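Local coordinates for putative protease (PDB 3KD4), which is of unknown function but is probably an exported protein and possibly a protease, with no activity yet demonstrated, at residues L128-R133 and L203-Y208; I147-G152 and G173-H178. One frame throughout, in Å; residues are numbered along the deposited sequence.

Contact 1 joins 128-133 to 203-208 in a small three-stranded antiparallel sheet, and contact 2 joins 147-152 to 173-178 near one end of a larger, eight-stranded sheet. Both segments of contact 2 fall between the two segments of contact 1 in sequence, and the centres of the contacts lie about 14 Å apart. The two sheets meet through apolar side chains. Ile147 is the hub: its CG2 is 3.4 Å from Leu128 CD2, its CD1 3.4 Å from Ala205 CB, and its CG1 3.8 Å from Ile130 CD1. Further along, Val149 CG1 lies 3.7 Å from Thr207 CG2. A phosphate, probably from the crystallisation liquor, sits at contact 2, while a glycerol of similar origin lies beside Leu128.

Contact 1: residues L128-R133 and L203-Y208; sequences LDINER and LVASTY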
# COMPACT_ATOMS: atom_id res chain seq x y z
N LEU A 128 -23.19 -1.55 -3.89
CA LEU A 128 -22.32 -2.71 -3.95
C LEU A 128 -21.01 -2.23 -4.58
O LEU A 128 -21.00 -1.64 -5.66
CB LEU A 128 -22.97 -3.85 -4.77
CG LEU A 128 -22.16 -5.13 -4.88
CD1 LEU A 128 -21.81 -5.70 -3.48
CD2 LEU A 128 -22.87 -6.26 -5.67
N ASP A 129 -19.88 -2.48 -3.92
CA ASP A 129 -18.62 -1.86 -4.24
C ASP A 129 -17.48 -2.88 -3.93
O ASP A 129 -17.17 -3.09 -2.77
CB ASP A 129 -18.47 -0.58 -3.40
CG ASP A 129 -17.34 0.35 -3.86
OD1 ASP A 129 -16.43 -0.06 -4.64
OD2 ASP A 129 -17.38 1.53 -3.42
N ILE A 130 -16.96 -3.51 -4.97
CA ILE A 130 -16.09 -4.69 -4.85
C ILE A 130 -14.75 -4.38 -5.48
O ILE A 130 -14.69 -3.76 -6.54
CB ILE A 130 -16.73 -5.89 -5.57
CG1 ILE A 130 -18.08 -6.28 -4.91
CG2 ILE A 130 -15.86 -7.12 -5.53
CD1 ILE A 130 -18.95 -7.13 -5.82
N ASN A 131 -13.68 -4.80 -4.80
CA ASN A 131 -12.34 -4.83 -5.33
C ASN A 131 -11.63 -6.04 -4.70
O ASN A 131 -10.95 -5.91 -3.69
CB ASN A 131 -11.58 -3.55 -4.97
CG ASN A 131 -10.13 -3.57 -5.44
OD1 ASN A 131 -9.82 -4.10 -6.51
ND2 ASN A 131 -9.25 -2.99 -4.65
N GLU A 132 -11.80 -7.21 -5.29
CA GLU A 132 -11.39 -8.42 -4.61
C GLU A 132 -10.21 -9.07 -5.30
O GLU A 132 -10.26 -9.39 -6.48
CB GLU A 132 -12.55 -9.41 -4.54
CG GLU A 132 -12.29 -10.61 -3.65
CD GLU A 132 -12.42 -10.28 -2.17
OE1 GLU A 132 -12.83 -9.14 -1.85
OE2 GLU A 132 -12.12 -11.16 -1.35
N ARG A 133 -9.14 -9.25 -4.55
CA ARG A 133 -8.00 -10.03 -5.02
C ARG A 133 -8.36 -11.50 -5.10
O ARG A 133 -8.84 -12.04 -4.10
CB ARG A 133 -6.85 -9.87 -4.02
CG ARG A 133 -5.57 -10.50 -4.47
CD ARG A 133 -4.48 -10.49 -3.40
NE ARG A 133 -4.75 -11.50 -2.37
CZ ARG A 133 -5.13 -11.26 -1.13
NH1 ARG A 133 -5.26 -10.02 -0.69
NH2 ARG A 133 -5.37 -12.26 -0.32
N LEU A 203 -11.34 -8.90 -9.13
CA LEU A 203 -12.70 -8.56 -9.55
C LEU A 203 -13.00 -7.17 -9.01
O LEU A 203 -12.87 -6.92 -7.79
CB LEU A 203 -13.70 -9.58 -9.01
CG LEU A 203 -15.18 -9.32 -9.28
CD1 LEU A 203 -15.43 -9.42 -10.81
CD2 LEU A 203 -16.06 -10.27 -8.47
N VAL A 204 -13.38 -6.25 -9.90
CA VAL A 204 -13.76 -4.89 -9.53
C VAL A 204 -15.15 -4.63 -10.09
O VAL A 204 -15.42 -4.92 -11.25
CB VAL A 204 -12.75 -3.85 -10.06
CG1 VAL A 204 -13.14 -2.39 -9.66
CG2 VAL A 204 -11.34 -4.24 -9.59
N ALA A 205 -16.02 -4.11 -9.23
CA ALA A 205 -17.42 -3.93 -9.60
C ALA A 205 -18.07 -2.90 -8.72
O ALA A 205 -17.68 -2.69 -7.54
CB ALA A 205 -18.22 -5.30 -9.54
N SER A 206 -19.11 -2.28 -9.27
CA SER A 206 -19.81 -1.20 -8.61
C SER A 206 -21.23 -1.07 -9.10
O SER A 206 -21.49 -1.21 -10.29
CB SER A 206 -19.07 0.12 -8.90
OG SER A 206 -19.76 1.25 -8.44
N THR A 207 -22.14 -0.74 -8.17
CA THR A 207 -23.50 -0.37 -8.52
C THR A 207 -23.75 1.12 -8.39
O THR A 207 -24.89 1.56 -8.53
CB THR A 207 -24.56 -1.17 -7.72
OG1 THR A 207 -24.49 -0.87 -6.35
CG2 THR A 207 -24.43 -2.72 -7.97
N TYR A 208 -22.71 1.94 -8.15
CA TYR A 208 -22.91 3.37 -8.30
C TYR A 208 -23.20 3.67 -9.80
O TYR A 208 -22.84 2.90 -10.66
CB TYR A 208 -21.66 4.13 -7.90
CG TYR A 208 -21.35 4.19 -6.41
CD1 TYR A 208 -22.02 5.06 -5.59
CD2 TYR A 208 -20.33 3.40 -5.86
CE1 TYR A 208 -21.69 5.15 -4.23
CE2 TYR A 208 -20.03 3.49 -4.56
CZ TYR A 208 -20.68 4.38 -3.76
OH TYR A 208 -20.36 4.44 -2.46
O HOH W 1 -18.82 2.48 -1.44
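Thr207 lays its methyl CG2 against Leu128 CB, 3.7 Å away, while its hydroxyl OG1 accepts a hydrogen bond from Leu128 N at 2.9 Å. The first torsion (chi1 65°) sets OG1 between the backbone N and the carbonyl carbon, where it can meet that N-H; Thr207 N returns a bond to Leu128 O. On the side shared by Ile130 and Ala205, Ile130 CD1 comes to 4.2 Å from Ala205 CB, and its CG2 approaches Leu203 CD2. Leu128 and Thr207 sit just beyond the ends of an antiparallel pair in which 129-133 is an edge strand of a three-stranded sheet and 202-206 is the central one, bonded on its other side to 156-160. Ile130 and Ala205 exchange backbone bonds, as do Glu132 and Leu203. On the other face Asn131 runs alongside Val204, OD1 touching CG2 at 3.4 Å. Asp129 crosses Tyr208 with its carboxylate plane 90° to the ring; OD2 meets the ring edge at CE2 (3.5 Å), and a water bridges OD2 to Tyr208 OH. The same carboxylate also accepts from the backbone N of Leu322 and Ala323. At the ring's edge, in its plane, Ser206 OG accepts from Tyr208 N at 3.0 Å, an ST turn.

Contact 2: residues I147-G152 and G173-H178; sequences ISVPEG and GIKEVH. With PO4 (phosphate ion), chain D.
Strands 147-150 and 174-178 run antiparallel at 160°, with axes 4.6 Å apart at their closest, and paired backbone bonds link Ile147 with Val177 and Val149 with Lys175. The Val149 and Lys175 side chains run alongside each other in one direction, Val149 CG2 3.6 Å from Lys175 CE. The lysine chain bends at chi3 (74°), which turns CE away from a fully extended course, and NZ ends 2.7 Å from O2 of the phosphate. That oxygen also accepts from Gly152 N at 2.7 Å, so one phosphate oxygen is gripped from both segments; NZ has a further partner in Thr153 O. Here the two strands are neighbours in the mixed eight-stranded sheet, where 140-150 also lies parallel to 6-17 and 174-184 also pairs with the outermost strand 167-171. On the opposite face from Lys175, in one of two modelled conformers of Glu176, Ser148 OG rests 3.6 Å from Glu176 CG, a water links OG to OE1, and OE2 bonds Ser146 OG. Ile174 CG2 packs against Ser148 CB at 3.7 Å. Past the strand end, Glu151 N donates to Gly173 O from above the carbonyl plane, and its side chain lies over Gly173, with OE2 and Gly173 N sharing another water.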
# COMPACT_ATOMS: atom_id res chain seq x y z
N ILE A 147 -21.80 -12.03 -8.75
CA ILE A 147 -22.41 -10.77 -8.26
C ILE A 147 -23.88 -10.78 -8.63
O ILE A 147 -24.19 -11.09 -9.77
CB ILE A 147 -21.76 -9.55 -8.88
CG1 ILE A 147 -20.26 -9.49 -8.55
CG2 ILE A 147 -22.46 -8.22 -8.41
CD1 ILE A 147 -19.47 -8.47 -9.51
N SER A 148 -24.78 -10.53 -7.68
CA SER A 148 -26.23 -10.47 -7.94
C SER A 148 -26.76 -9.17 -7.45
O SER A 148 -26.47 -8.79 -6.31
CB SER A 148 -26.96 -11.59 -7.22
OG SER A 148 -26.42 -12.83 -7.58
N VAL A 149 -27.54 -8.50 -8.30
CA VAL A 149 -28.17 -7.22 -7.97
C VAL A 149 -29.60 -7.24 -8.56
O VAL A 149 -29.91 -8.06 -9.45
CB VAL A 149 -27.37 -5.99 -8.50
CG1 VAL A 149 -25.87 -6.09 -8.12
CG2 VAL A 149 -27.53 -5.83 -10.01
N PRO A 150 -30.47 -6.35 -8.08
CA PRO A 150 -31.82 -6.27 -8.64
C PRO A 150 -31.80 -5.82 -10.09
O PRO A 150 -31.02 -4.97 -10.46
CB PRO A 150 -32.54 -5.23 -7.75
CG PRO A 150 -31.72 -5.13 -6.51
CD PRO A 150 -30.27 -5.40 -6.99
N GLU A 151 -32.65 -6.42 -10.91
CA GLU A 151 -32.84 -5.93 -12.26
C GLU A 151 -33.13 -4.46 -12.19
O GLU A 151 -33.87 -4.00 -11.32
CB GLU A 151 -33.94 -6.69 -13.00
CG GLU A 151 -33.38 -8.02 -13.41
CD GLU A 151 -34.30 -8.91 -14.18
OE1 GLU A 151 -35.54 -8.62 -14.27
OE2 GLU A 151 -33.76 -9.93 -14.69
N GLY A 152 -32.50 -3.73 -13.07
CA GLY A 152 -32.67 -2.30 -13.10
C GLY A 152 -31.62 -1.51 -12.34
O GLY A 152 -31.58 -0.27 -12.47
N GLY A 173 -36.21 -11.61 -11.17
CA GLY A 173 -36.02 -10.15 -11.01
C GLY A 173 -34.60 -9.76 -10.58
O GLY A 173 -34.36 -8.64 -10.15
N ILE A 174 -33.66 -10.71 -10.64
CA ILE A 174 -32.28 -10.50 -10.23
C ILE A 174 -31.37 -10.67 -11.44
O ILE A 174 -31.54 -11.56 -12.27
CB ILE A 174 -31.84 -11.49 -9.12
CG1 ILE A 174 -32.66 -11.30 -7.84
CG2 ILE A 174 -30.31 -11.38 -8.81
CD1 ILE A 174 -32.74 -12.56 -7.00
N LYS A 175 -30.38 -9.81 -11.52
CA LYS A 175 -29.38 -9.85 -12.55
C LYS A 175 -28.10 -10.41 -11.89
O LYS A 175 -27.64 -9.90 -10.86
CB LYS A 175 -29.22 -8.42 -13.08
CG LYS A 175 -27.94 -8.08 -13.70
CD LYS A 175 -28.03 -6.76 -14.49
CE LYS A 175 -28.07 -5.51 -13.59
NZ LYS A 175 -28.15 -4.28 -14.43
N GLU A 176 -27.57 -11.49 -12.45
CA GLU A 176 -26.39 -12.13 -11.90
C GLU A 176 -25.31 -12.28 -12.95
O GLU A 176 -25.59 -12.55 -14.12
CB GLU A 176 -26.75 -13.51 -11.35
CG GLU A 176 -25.56 -14.22 -10.77
CD GLU A 176 -25.93 -15.57 -10.25
OE1 GLU A 176 -27.15 -15.86 -10.20
OE2 GLU A 176 -25.00 -16.33 -9.89
N VAL A 177 -24.05 -12.07 -12.54
CA VAL A 177 -22.94 -12.30 -13.41
C VAL A 177 -21.92 -13.14 -12.64
O VAL A 177 -21.71 -12.94 -11.43
CB VAL A 177 -22.34 -10.98 -13.93
CG1 VAL A 177 -21.94 -10.07 -12.79
CG2 VAL A 177 -21.15 -11.22 -14.82
N HIS A 178 -21.33 -14.10 -13.32
CA HIS A 178 -20.36 -14.95 -12.69
C HIS A 178 -19.19 -15.26 -13.58
O HIS A 178 -19.30 -15.17 -14.81
CB HIS A 178 -21.00 -16.24 -12.12
CG HIS A 178 -21.65 -17.13 -13.13
ND1 HIS A 178 -22.98 -17.04 -13.47
CD2 HIS A 178 -21.15 -18.17 -13.84
CE1 HIS A 178 -23.28 -17.98 -14.35
NE2 HIS A 178 -22.18 -18.67 -14.61
P PO4 D . -31.32 -4.84 -16.31
O1 PO4 D . -31.94 -6.10 -15.76
O2 PO4 D . -30.76 -4.07 -15.14
O3 PO4 D . -30.22 -5.20 -17.27
O4 PO4 D . -32.37 -4.04 -17.03
O HOH W 2 -28.50 -14.68 -8.21
O HOH W 3 -35.63 -12.07 -14.14